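Local coordinates for uncharacterized protein RPA4178 (Rhodopseudomonas palustris, PDB 3LAG) that is of unknown function but belongs to the cupin family, binds a nickel ion through histidines inside its beta barrel and holds calcium, at residues H35-A45 against V88-A96; E48-R58 against Q76-I87. All coordinates share one frame; numbering follows the deposited sequence.

Contact 1 (H35-A45 against V88-A96); sequences HGMDYVVVPMA and VFLEIELKA. With NI (nickel (II) ion), chain F; CA (calcium ion), chain D.
The carboxylate of Glu91 reaches the imidazole of His35 at its edge, OE2 standing 3.3 Å from CE1 with ring and carboxylate planes 74° apart. On its way it passes the Tyr39 ring at a slant, CG of Glu91 3.5 Å from CD1 of Tyr39. A chi1 of 65° sets that ring between its own backbone N and carbonyl carbon, and CE2 of Tyr39 comes over one face of His35. The imidazole thus has Tyr39 over one face and Glu91 at its edge, while NE2 binds nickel at 2.1 Å; Glu91 OE2 accepts from a water that is also a nickel ligand. With His33 and His77 this makes the three-histidine metal site of a cupin barrel, whose wall here includes strands 39-43 and 88-94, antiparallel neighbours zipped by backbone hydrogen bonds from Asp38 to Met44. At the other imidazole nitrogen, a single water accepts a hydrogen bond from His35 ND1 and donates to Met37 O and Glu93 OE2, so that water and nickel together hold the ring's rotation. The Met37 chain, bent at its last torsion, lays CE 3.4 Å from Glu93 OE2. On the face away from nickel, Val42 CG2 meets Ile92 CD1 at 3.5 Å, and Leu90 packs on Val42 of the second subunit.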
loop_
_atom_site.group_PDB
_atom_site.type_symbol
_atom_site.label_atom_id
_atom_site.label_comp_id
_atom_site.label_asym_id
_atom_site.label_seq_id
_atom_site.Cartn_x
_atom_site.Cartn_y
_atom_site.Cartn_z
ATOM N N HIS B 35 -11.317 -13.919 6.033
ATOM C CA HIS B 35 -10.983 -13.226 4.806
ATOM C C HIS B 35 -11.573 -13.948 3.622
ATOM O O HIS B 35 -11.240 -15.105 3.367
ATOM C CB HIS B 35 -9.475 -13.109 4.706
ATOM C CG HIS B 35 -8.935 -12.009 5.546
ATOM N ND1 HIS B 35 -8.907 -10.705 5.107
ATOM C CD2 HIS B 35 -8.457 -11.993 6.810
ATOM C CE1 HIS B 35 -8.411 -9.932 6.053
ATOM N NE2 HIS B 35 -8.137 -10.687 7.102
ATOM N N GLY B 36 -12.456 -13.270 2.899
ATOM C CA GLY B 36 -13.067 -13.863 1.730
ATOM C C GLY B 36 -12.392 -13.479 0.430
ATOM O O GLY B 36 -12.797 -13.961 -0.627
HETATM N N MSE B 37 -11.371 -12.619 0.520
HETATM C CA MSE B 37 -10.642 -12.133 -0.646
HETATM C C MSE B 37 -9.146 -12.251 -0.408
HETATM O O MSE B 37 -8.665 -11.984 0.696
HETATM C CB MSE B 37 -10.989 -10.667 -0.935
HETATM C CG MSE B 37 -12.392 -10.443 -1.458
HETATM SE SE MSE B 37 -12.819 -8.600 -1.637
HETATM C CE MSE B 37 -13.414 -8.284 0.186
ATOM N N ASP B 38 -8.409 -12.653 -1.442
ATOM C CA ASP B 38 -6.957 -12.529 -1.415
ATOM C C ASP B 38 -6.619 -11.071 -1.146
ATOM O O ASP B 38 -7.360 -10.158 -1.544
ATOM C CB ASP B 38 -6.346 -12.930 -2.755
ATOM C CG ASP B 38 -6.512 -14.407 -3.069
ATOM O OD1 ASP B 38 -6.878 -15.225 -2.194
ATOM O OD2 ASP B 38 -6.248 -14.754 -4.221
ATOM N N TYR B 39 -5.491 -10.844 -0.491
ATOM C CA TYR B 39 -5.140 -9.489 -0.119
ATOM C C TYR B 39 -3.647 -9.270 0.020
ATOM O O TYR B 39 -2.846 -10.214 -0.031
ATOM C CB TYR B 39 -5.893 -9.037 1.139
ATOM C CG TYR B 39 -5.583 -9.778 2.415
ATOM C CD1 TYR B 39 -4.719 -9.237 3.364
ATOM C CD2 TYR B 39 -6.174 -11.001 2.694
ATOM C CE1 TYR B 39 -4.452 -9.892 4.540
ATOM C CE2 TYR B 39 -5.909 -11.667 3.875
ATOM C CZ TYR B 39 -5.047 -11.109 4.788
ATOM O OH TYR B 39 -4.795 -11.769 5.968
ATOM N N VAL B 40 -3.299 -7.998 0.157
ATOM C CA VAL B 40 -1.940 -7.548 0.374
ATOM C C VAL B 40 -1.946 -6.659 1.610
ATOM O O VAL B 40 -2.843 -5.831 1.787
ATOM C CB VAL B 40 -1.437 -6.723 -0.835
ATOM C CG1 VAL B 40 -0.074 -6.064 -0.555
ATOM C CG2 VAL B 40 -1.385 -7.581 -2.095
ATOM N N VAL B 41 -0.954 -6.859 2.468
ATOM C CA VAL B 41 -0.740 -5.999 3.620
ATOM C C VAL B 41 0.436 -5.081 3.332
ATOM O O VAL B 41 1.503 -5.540 2.911
ATOM C CB VAL B 41 -0.421 -6.839 4.878
ATOM C CG1 VAL B 41 -0.137 -5.950 6.085
ATOM C CG2 VAL B 41 -1.561 -7.808 5.162
ATOM N N VAL B 42 0.235 -3.786 3.565
ATOM C CA VAL B 42 1.315 -2.807 3.472
ATOM C C VAL B 42 1.490 -2.171 4.834
ATOM O O VAL B 42 0.696 -1.305 5.230
ATOM C CB VAL B 42 1.028 -1.706 2.434
ATOM C CG1 VAL B 42 2.215 -0.757 2.349
ATOM C CG2 VAL B 42 0.739 -2.327 1.071
ATOM N N PRO B 43 2.518 -2.602 5.579
ATOM C CA PRO B 43 2.747 -1.956 6.868
ATOM C C PRO B 43 3.218 -0.529 6.670
ATOM O O PRO B 43 4.086 -0.246 5.835
ATOM C CB PRO B 43 3.867 -2.803 7.486
ATOM C CG PRO B 43 3.775 -4.136 6.770
ATOM C CD PRO B 43 3.418 -3.745 5.364
HETATM N N MSE B 44 2.633 0.371 7.443
HETATM C CA MSE B 44 3.009 1.777 7.379
HETATM C C MSE B 44 3.976 2.162 8.496
HETATM O O MSE B 44 4.492 3.278 8.530
HETATM C CB MSE B 44 1.767 2.662 7.446
HETATM C CG MSE B 44 0.762 2.431 6.312
HETATM SE SE MSE B 44 1.513 2.627 4.516
HETATM C CE MSE B 44 2.291 4.388 4.702
ATOM N N ALA B 45 4.211 1.237 9.416
ATOM C CA ALA B 45 5.118 1.475 10.521
ATOM C C ALA B 45 5.644 0.132 10.977
ATOM O O ALA B 45 4.940 -0.862 10.872
ATOM C CB ALA B 45 4.377 2.160 11.633
ATOM N N VAL B 88 -0.139 0.353 12.394
ATOM C CA VAL B 88 -0.823 0.920 11.239
ATOM C C VAL B 88 -0.433 0.161 9.987
ATOM O O VAL B 88 0.741 -0.032 9.697
ATOM C CB VAL B 88 -0.470 2.399 11.031
ATOM C CG1 VAL B 88 -1.333 2.986 9.920
ATOM C CG2 VAL B 88 -0.647 3.186 12.334
ATOM N N PHE B 89 -1.439 -0.281 9.241
ATOM C CA PHE B 89 -1.196 -0.950 7.976
ATOM C C PHE B 89 -2.384 -0.750 7.060
ATOM O O PHE B 89 -3.503 -0.520 7.523
ATOM C CB PHE B 89 -0.912 -2.449 8.160
ATOM C CG PHE B 89 -2.015 -3.202 8.844
ATOM C CD1 PHE B 89 -2.984 -3.874 8.113
ATOM C CD2 PHE B 89 -2.054 -3.288 10.226
ATOM C CE1 PHE B 89 -3.993 -4.583 8.751
ATOM C CE2 PHE B 89 -3.064 -3.998 10.867
ATOM C CZ PHE B 89 -4.029 -4.645 10.122
ATOM N N LEU B 90 -2.125 -0.817 5.762
ATOM C CA LEU B 90 -3.181 -0.857 4.768
ATOM C C LEU B 90 -3.380 -2.296 4.331
ATOM O O LEU B 90 -2.432 -3.077 4.222
ATOM C CB LEU B 90 -2.861 0.043 3.563
ATOM C CG LEU B 90 -3.269 1.519 3.700
ATOM C CD1 LEU B 90 -2.672 2.191 4.919
ATOM C CD2 LEU B 90 -2.911 2.289 2.432
ATOM N N GLU B 91 -4.634 -2.651 4.122
ATOM C CA GLU B 91 -4.981 -3.946 3.588
ATOM C C GLU B 91 -5.699 -3.740 2.268
ATOM O O GLU B 91 -6.693 -3.010 2.185
ATOM C CB GLU B 91 -5.885 -4.654 4.561
ATOM C CG GLU B 91 -5.672 -6.130 4.571
ATOM C CD GLU B 91 -6.151 -6.747 5.847
ATOM O OE1 GLU B 91 -5.302 -7.155 6.672
ATOM O OE2 GLU B 91 -7.380 -6.801 6.020
ATOM N N ILE B 92 -5.184 -4.400 1.241
ATOM C CA ILE B 92 -5.674 -4.240 -0.116
ATOM C C ILE B 92 -6.296 -5.565 -0.551
ATOM O O ILE B 92 -5.592 -6.555 -0.730
ATOM C CB ILE B 92 -4.530 -3.824 -1.072
ATOM C CG1 ILE B 92 -3.877 -2.517 -0.595
ATOM C CG2 ILE B 92 -5.048 -3.664 -2.490
ATOM C CD1 ILE B 92 -2.661 -2.699 0.292
ATOM N N GLU B 93 -7.619 -5.581 -0.675
ATOM C CA GLU B 93 -8.368 -6.790 -0.983
ATOM C C GLU B 93 -8.802 -6.762 -2.438
ATOM O O GLU B 93 -9.288 -5.745 -2.928
ATOM C CB GLU B 93 -9.598 -6.884 -0.085
ATOM C CG GLU B 93 -9.286 -7.033 1.383
ATOM C CD GLU B 93 -10.544 -7.028 2.213
ATOM O OE1 GLU B 93 -11.082 -5.925 2.462
ATOM O OE2 GLU B 93 -11.004 -8.120 2.605
ATOM N N LEU B 94 -8.627 -7.892 -3.129
ATOM C CA LEU B 94 -8.975 -7.986 -4.552
ATOM C C LEU B 94 -10.357 -8.610 -4.740
ATOM O O LEU B 94 -10.677 -9.637 -4.116
ATOM C CB LEU B 94 -7.936 -8.797 -5.336
ATOM C CG LEU B 94 -6.528 -8.202 -5.399
ATOM C CD1 LEU B 94 -6.606 -6.690 -5.620
ATOM C CD2 LEU B 94 -5.722 -8.527 -4.132
ATOM N N LYS B 95 -11.168 -8.000 -5.601
ATOM C CA LYS B 95 -12.517 -8.491 -5.870
ATOM C C LYS B 95 -12.528 -9.367 -7.104
ATOM O O LYS B 95 -11.635 -9.284 -7.926
ATOM C CB LYS B 95 -13.478 -7.328 -6.062
ATOM C CG LYS B 95 -13.454 -6.410 -4.873
ATOM C CD LYS B 95 -14.549 -5.407 -4.938
ATOM C CE LYS B 95 -14.486 -4.529 -3.718
ATOM N NZ LYS B 95 -15.565 -3.540 -3.788
ATOM N N ALA B 96 -13.533 -10.224 -7.223
ATOM C CA ALA B 96 -13.730 -10.969 -8.458
ATOM C C ALA B 96 -14.499 -10.086 -9.438
ATOM O O ALA B 96 -15.341 -9.299 -9.021
ATOM C CB ALA B 96 -14.488 -12.254 -8.174
HETATM NI NI NI F . -7.471 -9.816 8.917
HETATM CA CA CA D . -6.480 -15.806 -6.369
HETATM O O HOH W 1 -10.048 -10.631 2.614
HETATM O O HOH W 2 2.585 -0.962 12.663
HETATM O O HOH W 3 -8.311 -7.752 8.172
HETATM O O HOH W 4 -6.449 -17.987 -5.300
HETATM O O HOH W 5 -4.170 -15.980 -5.122
#

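Contact 2 (E48-R58 against Q76-I87); sequences EMTIVAPDGTR and QHDVRNESTAEI. With NI (nickel (II) ion), chain F.
Thr50 and Val52 pair with Arg80 and Asp78 through four backbone hydrogen bonds, making a short antiparallel ladder between 48-52 and 76-80. The bond from Val52 N to Asp78 O is almost straight (178°), whereas that from Thr50 N to Arg80 O is bent to 137°, near the place where the second segment turns off into its loop.

Apolar contacts gather on the side of Met49, Ile51 and Val79. Met49 CG presses on Val79 CG1 at 3.2 Å, tighter than usual for two carbons, and the selenium of this selenomethionine lies alongside the same methyl. Ile87 puts CD1 4.0 Å from Met49 CB, while Ile51 CG2 packs on His77 CB.

Charged groups occupy the other face. The guanidinium of Arg80 holds two carboxylates at its edge, both close to its plane: NH2 bonds Asp78 OD2 and NE bonds Glu82 OE2 at 3.2 Å. Arg58 joins through a weak bond of 3.4 Å from NH1 to Glu82 OE2, so this oxygen serves two arginines. The NH2 of Arg58 sits over one face of the Arg80 guanidinium, and the shared carboxylate probably offsets the repulsion. On the same face of the sheet, Val52 CG2 touches Arg80 CD.

Two waters join the loop to the strand: one links Glu48 O, Thr50 OG1 and Glu82 N, the other Glu48 N and Ser83 OG. Asn81 OD1 accepts from Ser83 N, an Asx turn that shapes this loop, and also from Ser83 OG.

His77, next to Asp78 on the same strand, links this pairing to the metal. Val79 CG2 lies 3.7 Å above the centre of its ring, and NE2 binds nickel at 2.1 Å, completing with His33 and His35 the histidine metal site characteristic of cupins.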
loop_
_atom_site.group_PDB
_atom_site.type_symbol
_atom_site.label_atom_id
_atom_site.label_comp_id
_atom_site.label_asym_id
_atom_site.label_seq_id
_atom_site.Cartn_x
_atom_site.Cartn_y
_atom_site.Cartn_z
ATOM N N GLU B 48 4.839 -4.948 15.966
ATOM C CA GLU B 48 4.693 -6.333 16.377
ATOM C C GLU B 48 3.218 -6.559 16.639
ATOM O O GLU B 48 2.657 -6.081 17.622
ATOM C CB GLU B 48 5.540 -6.631 17.612
ATOM C CG GLU B 48 7.002 -6.301 17.409
ATOM C CD GLU B 48 7.833 -6.625 18.620
ATOM O OE1 GLU B 48 7.972 -5.750 19.503
ATOM O OE2 GLU B 48 8.344 -7.758 18.689
HETATM N N MSE B 49 2.595 -7.263 15.700
HETATM C CA MSE B 49 1.146 -7.455 15.644
HETATM C C MSE B 49 0.748 -8.847 16.118
HETATM O O MSE B 49 1.142 -9.848 15.512
HETATM C CB MSE B 49 0.680 -7.238 14.192
HETATM C CG MSE B 49 -0.823 -7.214 13.976
HETATM SE SE MSE B 49 -1.291 -6.926 12.104
HETATM C CE MSE B 49 -0.759 -8.699 11.477
ATOM N N THR B 50 -0.042 -8.913 17.187
ATOM C CA THR B 50 -0.488 -10.194 17.705
ATOM C C THR B 50 -1.565 -10.787 16.797
ATOM O O THR B 50 -2.547 -10.123 16.452
ATOM C CB THR B 50 -1.002 -10.039 19.138
ATOM O OG1 THR B 50 0.076 -9.592 19.970
ATOM C CG2 THR B 50 -1.534 -11.358 19.667
ATOM N N ILE B 51 -1.359 -12.040 16.391
ATOM C CA ILE B 51 -2.333 -12.765 15.591
ATOM C C ILE B 51 -2.827 -13.938 16.416
ATOM O O ILE B 51 -2.018 -14.746 16.888
ATOM C CB ILE B 51 -1.711 -13.314 14.290
ATOM C CG1 ILE B 51 -1.091 -12.166 13.483
ATOM C CG2 ILE B 51 -2.762 -14.075 13.486
ATOM C CD1 ILE B 51 -0.465 -12.588 12.165
ATOM N N VAL B 52 -4.140 -14.014 16.622
ATOM C CA VAL B 52 -4.732 -15.112 17.373
ATOM C C VAL B 52 -5.391 -16.066 16.391
ATOM O O VAL B 52 -6.308 -15.690 15.647
ATOM C CB VAL B 52 -5.778 -14.639 18.391
ATOM C CG1 VAL B 52 -6.211 -15.814 19.286
ATOM C CG2 VAL B 52 -5.237 -13.480 19.222
ATOM N N ALA B 53 -4.873 -17.291 16.356
ATOM C CA ALA B 53 -5.371 -18.317 15.455
ATOM C C ALA B 53 -6.685 -18.863 15.999
ATOM O O ALA B 53 -7.014 -18.641 17.165
ATOM C CB ALA B 53 -4.340 -19.435 15.320
ATOM N N PRO B 54 -7.450 -19.578 15.158
ATOM C CA PRO B 54 -8.714 -20.136 15.653
ATOM C C PRO B 54 -8.549 -21.017 16.899
ATOM O O PRO B 54 -9.491 -21.101 17.684
ATOM C CB PRO B 54 -9.223 -20.958 14.464
ATOM C CG PRO B 54 -8.623 -20.296 13.270
ATOM C CD PRO B 54 -7.267 -19.810 13.715
ATOM N N ASP B 55 -7.387 -21.643 17.087
ATOM C CA ASP B 55 -7.184 -22.509 18.250
ATOM C C ASP B 55 -6.795 -21.740 19.507
ATOM O O ASP B 55 -6.525 -22.333 20.553
ATOM C CB ASP B 55 -6.175 -23.637 17.962
ATOM C CG ASP B 55 -4.737 -23.153 17.924
ATOM O OD1 ASP B 55 -4.513 -21.929 17.914
ATOM O OD2 ASP B 55 -3.822 -23.998 17.900
ATOM N N GLY B 56 -6.761 -20.415 19.404
ATOM C CA GLY B 56 -6.477 -19.588 20.557
ATOM C C GLY B 56 -5.006 -19.308 20.780
ATOM O O GLY B 56 -4.658 -18.462 21.606
ATOM N N THR B 57 -4.133 -20.007 20.055
ATOM C CA THR B 57 -2.699 -19.730 20.166
ATOM C C THR B 57 -2.347 -18.421 19.462
ATOM O O THR B 57 -3.047 -17.989 18.547
ATOM C CB THR B 57 -1.791 -20.901 19.671
ATOM O OG1 THR B 57 -1.982 -21.128 18.269
ATOM C CG2 THR B 57 -2.097 -22.182 20.436
ATOM N N ARG B 58 -1.262 -17.804 19.913
ATOM C CA ARG B 58 -0.885 -16.471 19.471
ATOM C C ARG B 58 0.528 -16.427 18.936
ATOM O O ARG B 58 1.411 -17.150 19.411
ATOM C CB ARG B 58 -0.978 -15.481 20.633
ATOM C CG ARG B 58 -2.377 -15.246 21.148
ATOM C CD ARG B 58 -2.368 -14.239 22.286
ATOM N NE ARG B 58 -3.723 -13.858 22.673
ATOM C CZ ARG B 58 -4.038 -12.709 23.258
ATOM N NH1 ARG B 58 -3.090 -11.818 23.528
ATOM N NH2 ARG B 58 -5.302 -12.450 23.571
ATOM N N GLN B 76 -8.254 -16.862 8.780
ATOM C CA GLN B 76 -9.194 -16.628 9.876
ATOM C C GLN B 76 -8.376 -16.245 11.090
ATOM O O GLN B 76 -7.521 -17.013 11.535
ATOM C CB GLN B 76 -9.985 -17.900 10.222
ATOM C CG GLN B 76 -10.768 -18.519 9.088
ATOM C CD GLN B 76 -11.628 -19.686 9.558
ATOM O OE1 GLN B 76 -12.835 -19.715 9.322
ATOM N NE2 GLN B 76 -11.009 -20.646 10.235
ATOM N N HIS B 77 -8.620 -15.065 11.647
ATOM C CA HIS B 77 -7.791 -14.618 12.756
ATOM C C HIS B 77 -8.417 -13.455 13.513
ATOM O O HIS B 77 -9.307 -12.770 12.997
ATOM C CB HIS B 77 -6.352 -14.273 12.284
ATOM C CG HIS B 77 -6.271 -13.159 11.279
ATOM N ND1 HIS B 77 -5.119 -12.892 10.566
ATOM C CD2 HIS B 77 -7.184 -12.247 10.866
ATOM C CE1 HIS B 77 -5.326 -11.866 9.763
ATOM N NE2 HIS B 77 -6.566 -11.447 9.933
ATOM N N ASP B 78 -7.930 -13.241 14.730
ATOM C CA ASP B 78 -8.107 -11.963 15.419
ATOM C C ASP B 78 -6.740 -11.303 15.417
ATOM O O ASP B 78 -5.742 -11.978 15.623
ATOM C CB ASP B 78 -8.557 -12.201 16.862
ATOM C CG ASP B 78 -8.844 -10.914 17.628
ATOM O OD1 ASP B 78 -9.029 -9.842 17.010
ATOM O OD2 ASP B 78 -8.926 -11.019 18.869
ATOM N N VAL B 79 -6.682 -10.003 15.170
ATOM C CA VAL B 79 -5.417 -9.298 15.206
ATOM C C VAL B 79 -5.477 -8.269 16.326
ATOM O O VAL B 79 -6.456 -7.536 16.461
ATOM C CB VAL B 79 -5.114 -8.675 13.848
ATOM C CG1 VAL B 79 -4.039 -7.622 13.964
ATOM C CG2 VAL B 79 -4.731 -9.787 12.864
ATOM N N ARG B 80 -4.434 -8.250 17.145
ATOM C CA ARG B 80 -4.421 -7.422 18.338
ATOM C C ARG B 80 -3.128 -6.658 18.483
ATOM O O ARG B 80 -2.099 -7.038 17.925
ATOM C CB ARG B 80 -4.598 -8.294 19.573
ATOM C CG ARG B 80 -5.754 -9.261 19.450
ATOM C CD ARG B 80 -5.909 -10.106 20.691
ATOM N NE ARG B 80 -6.349 -9.340 21.851
ATOM C CZ ARG B 80 -7.619 -9.192 22.224
ATOM N NH1 ARG B 80 -7.918 -8.488 23.308
ATOM N NH2 ARG B 80 -8.594 -9.744 21.520
ATOM N N ASN B 81 -3.183 -5.590 19.268
ATOM C CA ASN B 81 -1.989 -4.847 19.603
ATOM C C ASN B 81 -1.680 -4.951 21.092
ATOM O O ASN B 81 -2.335 -4.304 21.918
ATOM C CB ASN B 81 -2.134 -3.393 19.182
ATOM C CG ASN B 81 -0.849 -2.622 19.331
ATOM O OD1 ASN B 81 0.175 -3.164 19.768
ATOM N ND2 ASN B 81 -0.885 -1.349 18.953
ATOM N N GLU B 82 -0.700 -5.791 21.423
ATOM C CA GLU B 82 -0.256 -5.942 22.804
ATOM C C GLU B 82 1.046 -5.178 23.047
ATOM O O GLU B 82 1.678 -5.328 24.094
ATOM C CB GLU B 82 -0.088 -7.419 23.169
ATOM C CG GLU B 82 -1.298 -8.298 22.843
ATOM C CD GLU B 82 -2.543 -7.950 23.633
ATOM O OE1 GLU B 82 -2.435 -7.200 24.625
ATOM O OE2 GLU B 82 -3.639 -8.434 23.266
ATOM N N SER B 83 1.436 -4.364 22.070
ATOM C CA SER B 83 2.638 -3.553 22.170
ATOM C C SER B 83 2.291 -2.171 22.707
ATOM O O SER B 83 1.122 -1.865 22.979
ATOM C CB SER B 83 3.322 -3.429 20.800
ATOM O OG SER B 83 2.754 -2.396 19.997
ATOM N N THR B 84 3.307 -1.329 22.863
ATOM C CA THR B 84 3.101 0.021 23.376
ATOM C C THR B 84 2.912 1.060 22.276
ATOM O O THR B 84 2.627 2.219 22.570
ATOM C CB THR B 84 4.276 0.472 24.264
ATOM O OG1 THR B 84 5.429 0.709 23.445
ATOM C CG2 THR B 84 4.596 -0.595 25.294
ATOM N N ALA B 85 3.070 0.638 21.022
ATOM C CA ALA B 85 3.034 1.541 19.870
ATOM C C ALA B 85 1.815 1.274 18.995
ATOM O O ALA B 85 1.428 0.126 18.789
ATOM C CB ALA B 85 4.297 1.381 19.047
ATOM N N GLU B 86 1.218 2.337 18.470
ATOM C CA GLU B 86 0.136 2.188 17.513
ATOM C C GLU B 86 0.618 1.353 16.332
ATOM O O GLU B 86 1.731 1.543 15.836
ATOM C CB GLU B 86 -0.329 3.560 17.017
ATOM C CG GLU B 86 -1.578 3.498 16.131
ATOM C CD GLU B 86 -1.946 4.841 15.506
ATOM O OE1 GLU B 86 -1.090 5.749 15.496
ATOM O OE2 GLU B 86 -3.091 4.990 15.014
ATOM N N ILE B 87 -0.216 0.412 15.900
ATOM C CA ILE B 87 0.055 -0.386 14.712
ATOM C C ILE B 87 -0.762 0.181 13.559
ATOM O O ILE B 87 -1.940 0.484 13.734
ATOM C CB ILE B 87 -0.316 -1.867 14.971
ATOM C CG1 ILE B 87 0.728 -2.509 15.894
ATOM C CG2 ILE B 87 -0.464 -2.627 13.659
ATOM C CD1 ILE B 87 0.354 -3.908 16.348
HETATM NI NI NI F . -7.471 -9.816 8.917
HETATM O O HOH W 6 1.281 -7.033 19.821
HETATM O O HOH W 7 4.055 -2.374 17.514
HETATM O O HOH W 3 -8.311 -7.752 8.172
#

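In the fold
From the N terminus the chain lays down strands 4-13, 17-24 and 28-34, the last bringing His33, before entering contact 1 at 35-45. Strand 47-52 follows directly and opens contact 2, which closes when the chain returns through 58-63 and 69-71 to 76-87. Strand 87-94 then comes back beside 39-43 and closes contact 1, so the smaller loop lies wholly within the larger. Contact 2 ties 47-52 to 76-80, itself next to 28-34; contact 1 ties 39-43 to 87-94, itself next to 17-24. Their centres, 16 Å apart, lie on opposite sides of the chain's centre, yet the two meet at nickel, bound by both His35 and His77, and separately where Phe89 touches Met49.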